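Long-range contacts in NADH oxidase (Thermus thermophilus, PDB 6RVB), which reduces coenzyme A disulfides at the expense of NADH, working as a flavoprotein with bound FAD: residues A164-R169 / K330-A335; P147-A152 / R171-T176; G2-V7 / E27-V32. All blocks are in the same frame, centred on the assembly; numbering follows the deposited sequence.

How the contacts relate
Contacts 2 and 3 have the same architecture: each pairs the two parallel strands of a beta-alpha-beta unit, contact 3 in the sheet near the FAD and contact 2 in the sheet of the NAD-binding region. Both are partly buried, with buried apolar side chains along the strands and charged or amide groups at their outer, starting ends. Contact 1 is buried and different in kind, a helix meeting a beta turn through a carboxylate, a lysine and one aromatic ring. Its helix, 159-170, is the crossover between the strands of contact 2; Phe168 packs on Ala152 and Val175, and the two centres lie 14 Å apart. Contact 3 stands apart, its nearest atoms about 28 Å from contact 1.

Contact 1 of 3, residues A164-R169 / K330-A335; sequences AAEAFR and KAFDLA
Glu166 reaches Phe332 and Lys330 because its CG stands anti to the backbone N (chi1 -174°) and the chain runs on extended, carrying the carboxylate away from helix 159-170 to the tip of a beta hairpin. On the hairpin, Phe332 CG is anti to its own carbonyl carbon, and the Lys330 chain bends at chi4, which places NZ. The tip is a type II' turn from Ala331 to Leu334, linking strands 327-331 and 334-340; Leu334 N closes it on Ala331 O at 3.0 Å, and Ala331 N to Leu334 O is the second bond of the pair. The helix belongs to the NAD-binding Rossmann unit and the hairpin to the dimerisation domain, which makes this an interdomain contact.

The polar evidence centres on Glu166 OE1. Lys330 NZ forms a salt bridge with it at 2.8 Å, approaching from above the carboxylate plane, 40° out of it, and the two side chains cross at about a right angle. Phe332 N is also close to OE1, at 2.6 Å, but that hydrogen bond is bent and weak. Lys330 NZ also donates to Phe332 O at 2.8 Å, so one ammonium links a carbonyl within the turn to the carboxylate of the helix. Lys170 makes a salt bridge with Glu166 OE2; two nearby lysines would probably favour a charged carboxylate.

The apolar evidence lies at the ring. Glu166 and Phe332 slide past each other in opposite directions, with Glu166 CB over one ring face, 3.9 Å from the centroid and 14° off the normal, a CH-pi contact. Phe428 of the second subunit packs on Lys330, placing the hairpin next to the dimer interface. His203 stacks with the Phe332 ring and, with Leu173 O, takes the polar end of Arg169, whose CG meets the ring edge, 4.3 Å from Phe332 CZ.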
# COMPACT_ATOMS: atom_id res chain seq x y z
N ALA A 164 -14.06 15.95 11.40
CA ALA A 164 -14.52 17.34 11.58
C ALA A 164 -13.67 18.10 12.55
O ALA A 164 -13.42 19.24 12.34
CB ALA A 164 -15.94 17.39 11.98
N ALA A 165 -13.22 17.46 13.62
CA ALA A 165 -12.38 18.08 14.58
C ALA A 165 -11.19 18.66 13.89
O ALA A 165 -10.81 19.78 14.17
CB ALA A 165 -11.94 17.06 15.64
N GLU A 166 -10.55 17.92 12.99
CA GLU A 166 -9.41 18.50 12.24
C GLU A 166 -9.84 19.72 11.46
O GLU A 166 -9.17 20.73 11.48
CB GLU A 166 -8.79 17.51 11.25
CG GLU A 166 -7.52 17.97 10.52
CD GLU A 166 -7.13 17.10 9.29
OE1 GLU A 166 -6.84 15.87 9.47
OE2 GLU A 166 -7.13 17.67 8.15
N ALA A 167 -10.99 19.65 10.80
CA ALA A 167 -11.44 20.81 10.02
C ALA A 167 -11.64 22.02 10.89
O ALA A 167 -11.02 23.04 10.65
CB ALA A 167 -12.65 20.55 9.20
N PHE A 168 -12.52 21.93 11.87
CA PHE A 168 -12.69 23.02 12.80
C PHE A 168 -11.39 23.57 13.41
O PHE A 168 -11.30 24.74 13.62
CB PHE A 168 -13.61 22.60 13.92
CG PHE A 168 -14.99 22.24 13.46
CD1 PHE A 168 -15.37 22.47 12.19
CD2 PHE A 168 -15.91 21.67 14.34
CE1 PHE A 168 -16.65 22.11 11.76
CE2 PHE A 168 -17.18 21.29 13.91
CZ PHE A 168 -17.56 21.53 12.64
N ARG A 169 -10.38 22.75 13.72
CA ARG A 169 -9.20 23.33 14.34
C ARG A 169 -8.49 24.17 13.27
O ARG A 169 -8.09 25.31 13.52
CB ARG A 169 -8.29 22.26 14.89
CG ARG A 169 -8.78 21.60 16.07
CD ARG A 169 -8.61 22.44 17.30
NE ARG A 169 -7.23 22.74 17.60
CZ ARG A 169 -6.76 23.98 17.67
NH1 ARG A 169 -7.60 24.99 17.52
NH2 ARG A 169 -5.48 24.16 17.93
N LYS A 330 -8.31 10.01 7.43
CA LYS A 330 -7.20 10.84 7.88
C LYS A 330 -7.66 11.69 9.06
O LYS A 330 -8.71 12.36 9.03
CB LYS A 330 -6.72 11.74 6.74
CG LYS A 330 -5.61 12.70 7.10
CD LYS A 330 -5.74 13.97 6.21
CE LYS A 330 -4.60 14.94 6.46
NZ LYS A 330 -4.73 15.82 7.65
N ALA A 331 -6.86 11.68 10.11
CA ALA A 331 -7.15 12.52 11.27
C ALA A 331 -5.86 13.23 11.65
O ALA A 331 -4.93 12.56 12.13
CB ALA A 331 -7.67 11.69 12.38
N PHE A 332 -5.76 14.54 11.37
CA PHE A 332 -4.49 15.23 11.49
C PHE A 332 -3.32 14.50 10.80
O PHE A 332 -3.30 14.32 9.57
CB PHE A 332 -4.18 15.55 12.94
CG PHE A 332 -5.23 16.39 13.60
CD1 PHE A 332 -5.20 17.73 13.52
CD2 PHE A 332 -6.31 15.80 14.25
CE1 PHE A 332 -6.20 18.47 14.03
CE2 PHE A 332 -7.33 16.54 14.80
CZ PHE A 332 -7.29 17.86 14.70
N ASP A 333 -2.34 14.06 11.58
CA ASP A 333 -1.15 13.49 10.99
C ASP A 333 -1.19 11.97 11.02
O ASP A 333 -0.14 11.31 10.85
CB ASP A 333 0.13 13.99 11.71
CG ASP A 333 0.32 15.56 11.65
OD1 ASP A 333 -0.01 16.24 10.60
OD2 ASP A 333 0.80 16.12 12.69
N LEU A 334 -2.36 11.37 11.24
CA LEU A 334 -2.47 9.93 11.20
C LEU A 334 -3.35 9.55 10.07
O LEU A 334 -4.38 10.19 9.87
CB LEU A 334 -3.07 9.44 12.48
CG LEU A 334 -2.17 9.47 13.68
CD1 LEU A 334 -2.85 8.79 14.76
CD2 LEU A 334 -0.87 8.78 13.32
N ALA A 335 -2.94 8.52 9.31
CA ALA A 335 -3.84 7.78 8.38
C ALA A 335 -4.25 6.46 9.05
O ALA A 335 -3.35 5.68 9.41
CB ALA A 335 -3.11 7.49 7.10

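Contact 2 of 3, residues P147-A152 / R171-T176; sequences PQARRA and RGLQVT
Arg150 and Ala152 are joined to Gln174 and Thr176 by a ladder of main-chain hydrogen bonds, the start of the parallel pairing of strands 151-155 and 174-178 in a Rossmann-type beta-alpha-beta unit. Gln174 N donates to Arg150 O at 3.0 Å, Ala152 N to Gln174 O at 2.8 Å, and Thr176 N to Ala152 O at 3.0 Å. The middle bond is close to straight, with an angle of 175° at the hydrogen. Ala152 thus bonds through both N and O, to the residues flanking its bridge partner Val175, which is the parallel pattern. Val175 CA adds a CA-H...O contact of 3.4 Å to Ala152 O.

Apolar packing is carried by Leu173, which splits its two methyls between partners: CD2 touches Ala149 CB at 3.6 Å, and CD1 reaches Ala152 CB at 4.0 Å.

Chain reversal is handled just before the second strand. Gly172, with positive phi, is the C-prime residue of a Schellman motif that ends helix 159-170: its N bonds Arg169 O and Leu173 N bonds Phe168 O, while the Phe168 side chain packs on Ala152 and Val175, whose side chains share one face of the sheet.

The other face carries Arg151 and Gln174, lying side by side and pointing the same way. A chi1 of 64° puts Gln174 CG between the backbone N and the carbonyl carbon and beside Arg151 CG, 3.5 Å away. Gln174 NE2 lies at the edge of the guanidinium, near its plane, although the amide plane is turned 75° from it. Their contact is not a hydrogen bond, since Arg151 NE and Gln174 NE2 are both donors. Asp235 accepts the backbone N-H of both Arg150 and Arg151. At the outer end, Arg171 gives its NE to Leu50 O and brings NH1 4.0 Å from Pro147 CB.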
# COMPACT_ATOMS: atom_id res chain seq x y z
N PRO A 147 -16.69 31.06 9.82
CA PRO A 147 -15.84 32.25 10.13
C PRO A 147 -16.64 33.03 11.15
O PRO A 147 -17.86 33.10 11.00
CB PRO A 147 -15.80 32.99 8.82
CG PRO A 147 -17.14 32.60 8.20
CD PRO A 147 -17.52 31.22 8.62
N GLN A 148 -16.05 33.54 12.20
CA GLN A 148 -16.88 33.87 13.39
C GLN A 148 -16.89 32.74 14.38
O GLN A 148 -17.90 32.45 14.95
CB GLN A 148 -18.34 34.20 13.07
CG GLN A 148 -18.67 35.68 13.10
CD GLN A 148 -18.09 36.44 11.89
OE1 GLN A 148 -17.05 37.17 12.00
NE2 GLN A 148 -18.76 36.27 10.73
N ALA A 149 -15.70 32.14 14.56
CA ALA A 149 -15.44 30.95 15.36
C ALA A 149 -16.62 30.50 16.08
O ALA A 149 -17.59 30.24 15.37
CB ALA A 149 -14.26 31.15 16.25
N ARG A 150 -16.59 30.33 17.43
CA ARG A 150 -15.42 30.43 18.34
C ARG A 150 -15.07 29.13 19.10
O ARG A 150 -13.89 28.73 19.20
CB ARG A 150 -15.60 31.51 19.37
CG ARG A 150 -15.27 32.92 19.00
CD ARG A 150 -15.64 33.85 20.21
NE ARG A 150 -15.08 35.21 20.15
CZ ARG A 150 -15.09 36.10 21.15
NH1 ARG A 150 -15.63 35.80 22.35
NH2 ARG A 150 -14.55 37.32 20.95
N ARG A 151 -16.08 28.49 19.65
CA ARG A 151 -15.92 27.34 20.50
C ARG A 151 -16.79 26.20 19.87
O ARG A 151 -18.03 26.34 19.71
CB ARG A 151 -16.39 27.73 21.93
CG ARG A 151 -15.34 28.25 22.84
CD ARG A 151 -15.90 29.02 24.06
NE ARG A 151 -15.14 30.26 24.33
CZ ARG A 151 -15.55 31.50 24.00
NH1 ARG A 151 -16.73 31.67 23.42
NH2 ARG A 151 -14.81 32.58 24.25
N ALA A 152 -16.22 25.06 19.47
CA ALA A 152 -17.11 24.01 18.95
C ALA A 152 -17.10 22.79 19.85
O ALA A 152 -16.10 22.50 20.54
CB ALA A 152 -16.78 23.65 17.56
N ARG A 171 -9.60 25.81 11.09
CA ARG A 171 -10.35 27.05 10.95
C ARG A 171 -10.30 27.92 12.19
O ARG A 171 -11.07 28.82 12.35
CB ARG A 171 -11.78 26.69 10.66
CG ARG A 171 -11.88 26.32 9.26
CD ARG A 171 -11.85 27.61 8.47
NE ARG A 171 -13.00 27.67 7.62
CZ ARG A 171 -13.72 28.75 7.45
NH1 ARG A 171 -13.36 29.88 8.05
NH2 ARG A 171 -14.76 28.67 6.66
N GLY A 172 -9.39 27.60 13.09
CA GLY A 172 -9.29 28.35 14.30
C GLY A 172 -10.14 28.11 15.48
O GLY A 172 -9.77 28.68 16.46
N LEU A 173 -11.23 27.35 15.44
CA LEU A 173 -12.11 27.20 16.62
C LEU A 173 -11.42 26.39 17.71
O LEU A 173 -10.42 25.71 17.45
CB LEU A 173 -13.46 26.56 16.32
CG LEU A 173 -14.08 26.72 14.97
CD1 LEU A 173 -15.48 26.43 15.06
CD2 LEU A 173 -13.92 28.05 14.46
N GLN A 174 -11.90 26.51 18.94
CA GLN A 174 -11.33 25.63 19.89
C GLN A 174 -12.30 24.47 19.87
O GLN A 174 -13.51 24.69 19.76
CB GLN A 174 -11.03 26.31 21.23
CG GLN A 174 -12.21 26.84 22.03
CD GLN A 174 -11.81 27.24 23.51
OE1 GLN A 174 -10.62 27.14 23.86
NE2 GLN A 174 -12.78 27.70 24.36
N VAL A 175 -11.81 23.23 19.87
CA VAL A 175 -12.80 22.16 19.78
C VAL A 175 -12.68 21.15 20.84
O VAL A 175 -11.58 20.71 21.15
CB VAL A 175 -12.91 21.48 18.37
CG1 VAL A 175 -12.09 22.21 17.28
CG2 VAL A 175 -12.60 20.05 18.43
N THR A 176 -13.81 20.80 21.42
CA THR A 176 -13.78 19.73 22.38
C THR A 176 -14.72 18.61 21.89
O THR A 176 -15.87 18.87 21.52
CB THR A 176 -14.01 20.31 23.76
OG1 THR A 176 -14.75 19.39 24.56
CG2 THR A 176 -14.73 21.60 23.62

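Contact 3 of 3, residues G2-V7 / E27-V32; sequences GKRMVV and ELEVVV
Arg4 and Glu29 form the charged pair of this contact: Arg4 NE bonds Glu29 OE2 at 3.0 Å in a salt bridge. A bend at chi3 (-95°) sets NE toward the acid, which it meets nearly along the C-O axis; OE2 is nevertheless tilted out of the guanidinium plane, so the bond is somewhat bent, and guanidinium and carboxylate planes stand 80° apart. Val31 CG1 lies over one face of the guanidinium, 3.7 Å from Arg4 NH1. The same methyl packs on Val6 CG2 at 3.6 Å, continuing this face of the sheet inward. Across the sheet, Met5 and Val30 run side by side, Met5 SD 4.2 Å from Val30 CG2.

Beneath these side chains, backbone bonds set the parallel register: Lys3 O takes Glu29 N at 2.7 Å, Glu29 O takes Met5 N at 2.8 Å, Met5 O takes Val31 N at 2.9 Å and Val31 O takes Val7 N at 2.9 Å. The axes of 4-7 and 29-32 run parallel to within 14°.

Further out, Asp104 is a second acidic partner of Arg4, held by NH1 rather than NE. An alanine in place of Arg4 would probably leave Glu29 OE2 and Asp104 without their cationic mate and take the guanidinium cover off one side of Val31 CG1. Ala18 and Ala21 of helix 13-24 cover Met5, Leu28, Val30 and Val32. Strand 4-8 leads to Ala12 and Gly13, and strand 29-34 ends at Glu34, all three of which bind FAD: the first beta-alpha-beta unit of a Rossmann dinucleotide-binding fold.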
# COMPACT_ATOMS: atom_id res chain seq x y z
N GLY A 2 -35.42 -1.21 -25.26
CA GLY A 2 -35.28 0.26 -25.02
C GLY A 2 -36.22 0.92 -23.97
O GLY A 2 -36.80 1.99 -24.17
N LYS A 3 -36.36 0.28 -22.82
CA LYS A 3 -37.30 0.63 -21.78
C LYS A 3 -36.73 1.75 -20.85
O LYS A 3 -35.71 2.41 -21.14
CB LYS A 3 -37.64 -0.67 -21.07
CG LYS A 3 -36.54 -1.76 -21.27
CD LYS A 3 -36.89 -3.11 -20.67
CE LYS A 3 -38.19 -3.70 -21.28
NZ LYS A 3 -39.46 -3.03 -20.92
N ARG A 4 -37.41 1.99 -19.74
CA ARG A 4 -37.22 3.19 -18.93
C ARG A 4 -36.72 2.85 -17.52
O ARG A 4 -37.32 2.06 -16.78
CB ARG A 4 -38.51 3.99 -18.91
CG ARG A 4 -38.67 4.96 -17.83
CD ARG A 4 -39.74 6.02 -18.05
NE ARG A 4 -39.09 7.20 -18.61
CZ ARG A 4 -39.10 8.44 -18.10
NH1 ARG A 4 -39.72 8.76 -16.98
NH2 ARG A 4 -38.47 9.41 -18.76
N MET A 5 -35.58 3.41 -17.18
CA MET A 5 -34.88 3.22 -15.93
C MET A 5 -35.02 4.49 -15.16
O MET A 5 -34.61 5.58 -15.57
CB MET A 5 -33.41 3.02 -16.20
CG MET A 5 -32.54 2.81 -15.03
SD MET A 5 -30.83 2.59 -15.51
CE MET A 5 -30.07 2.42 -13.88
N VAL A 6 -35.60 4.36 -14.00
CA VAL A 6 -35.74 5.51 -13.12
C VAL A 6 -34.94 5.26 -11.87
O VAL A 6 -35.09 4.26 -11.17
CB VAL A 6 -37.23 5.69 -12.71
CG1 VAL A 6 -37.41 6.62 -11.51
CG2 VAL A 6 -38.04 6.12 -13.92
N VAL A 7 -34.06 6.19 -11.58
CA VAL A 7 -33.22 6.15 -10.40
C VAL A 7 -33.69 7.13 -9.31
O VAL A 7 -33.72 8.35 -9.53
CB VAL A 7 -31.87 6.55 -10.87
CG1 VAL A 7 -30.94 6.58 -9.71
CG2 VAL A 7 -31.51 5.57 -11.95
N GLU A 27 -29.89 2.62 -25.69
CA GLU A 27 -31.33 2.54 -25.96
C GLU A 27 -32.20 2.95 -24.79
O GLU A 27 -33.32 3.34 -24.96
CB GLU A 27 -31.76 1.10 -26.34
CG GLU A 27 -31.52 0.63 -27.76
CD GLU A 27 -31.46 1.77 -28.77
OE1 GLU A 27 -32.54 2.05 -29.34
OE2 GLU A 27 -30.36 2.38 -28.99
N LEU A 28 -31.69 2.75 -23.59
CA LEU A 28 -32.43 2.87 -22.35
C LEU A 28 -32.86 4.29 -22.18
O LEU A 28 -32.13 5.20 -22.51
CB LEU A 28 -31.49 2.49 -21.20
CG LEU A 28 -31.48 1.03 -20.79
CD1 LEU A 28 -30.39 0.80 -19.75
CD2 LEU A 28 -32.83 0.75 -20.20
N GLU A 29 -34.04 4.51 -21.64
CA GLU A 29 -34.30 5.88 -21.24
C GLU A 29 -33.93 6.02 -19.79
O GLU A 29 -34.49 5.34 -18.97
CB GLU A 29 -35.77 6.21 -21.32
CG GLU A 29 -36.55 5.87 -22.59
CD GLU A 29 -38.03 6.44 -22.60
OE1 GLU A 29 -38.51 6.76 -23.71
OE2 GLU A 29 -38.72 6.57 -21.55
N VAL A 30 -33.03 6.92 -19.44
CA VAL A 30 -32.50 6.92 -18.07
C VAL A 30 -32.78 8.23 -17.39
O VAL A 30 -32.31 9.27 -17.77
CB VAL A 30 -30.93 6.66 -18.02
CG1 VAL A 30 -30.41 6.69 -16.64
CG2 VAL A 30 -30.58 5.34 -18.61
N VAL A 31 -33.52 8.18 -16.32
CA VAL A 31 -33.80 9.42 -15.62
C VAL A 31 -33.56 9.34 -14.09
O VAL A 31 -33.99 8.40 -13.43
CB VAL A 31 -35.26 9.89 -15.89
CG1 VAL A 31 -36.27 8.81 -15.55
CG2 VAL A 31 -35.56 11.02 -14.98
N VAL A 32 -32.91 10.35 -13.53
CA VAL A 32 -32.58 10.39 -12.11
C VAL A 32 -33.38 11.44 -11.36
O VAL A 32 -33.24 12.58 -11.67
CB VAL A 32 -31.12 10.85 -12.01
CG1 VAL A 32 -30.71 11.01 -10.58
CG2 VAL A 32 -30.26 9.87 -12.66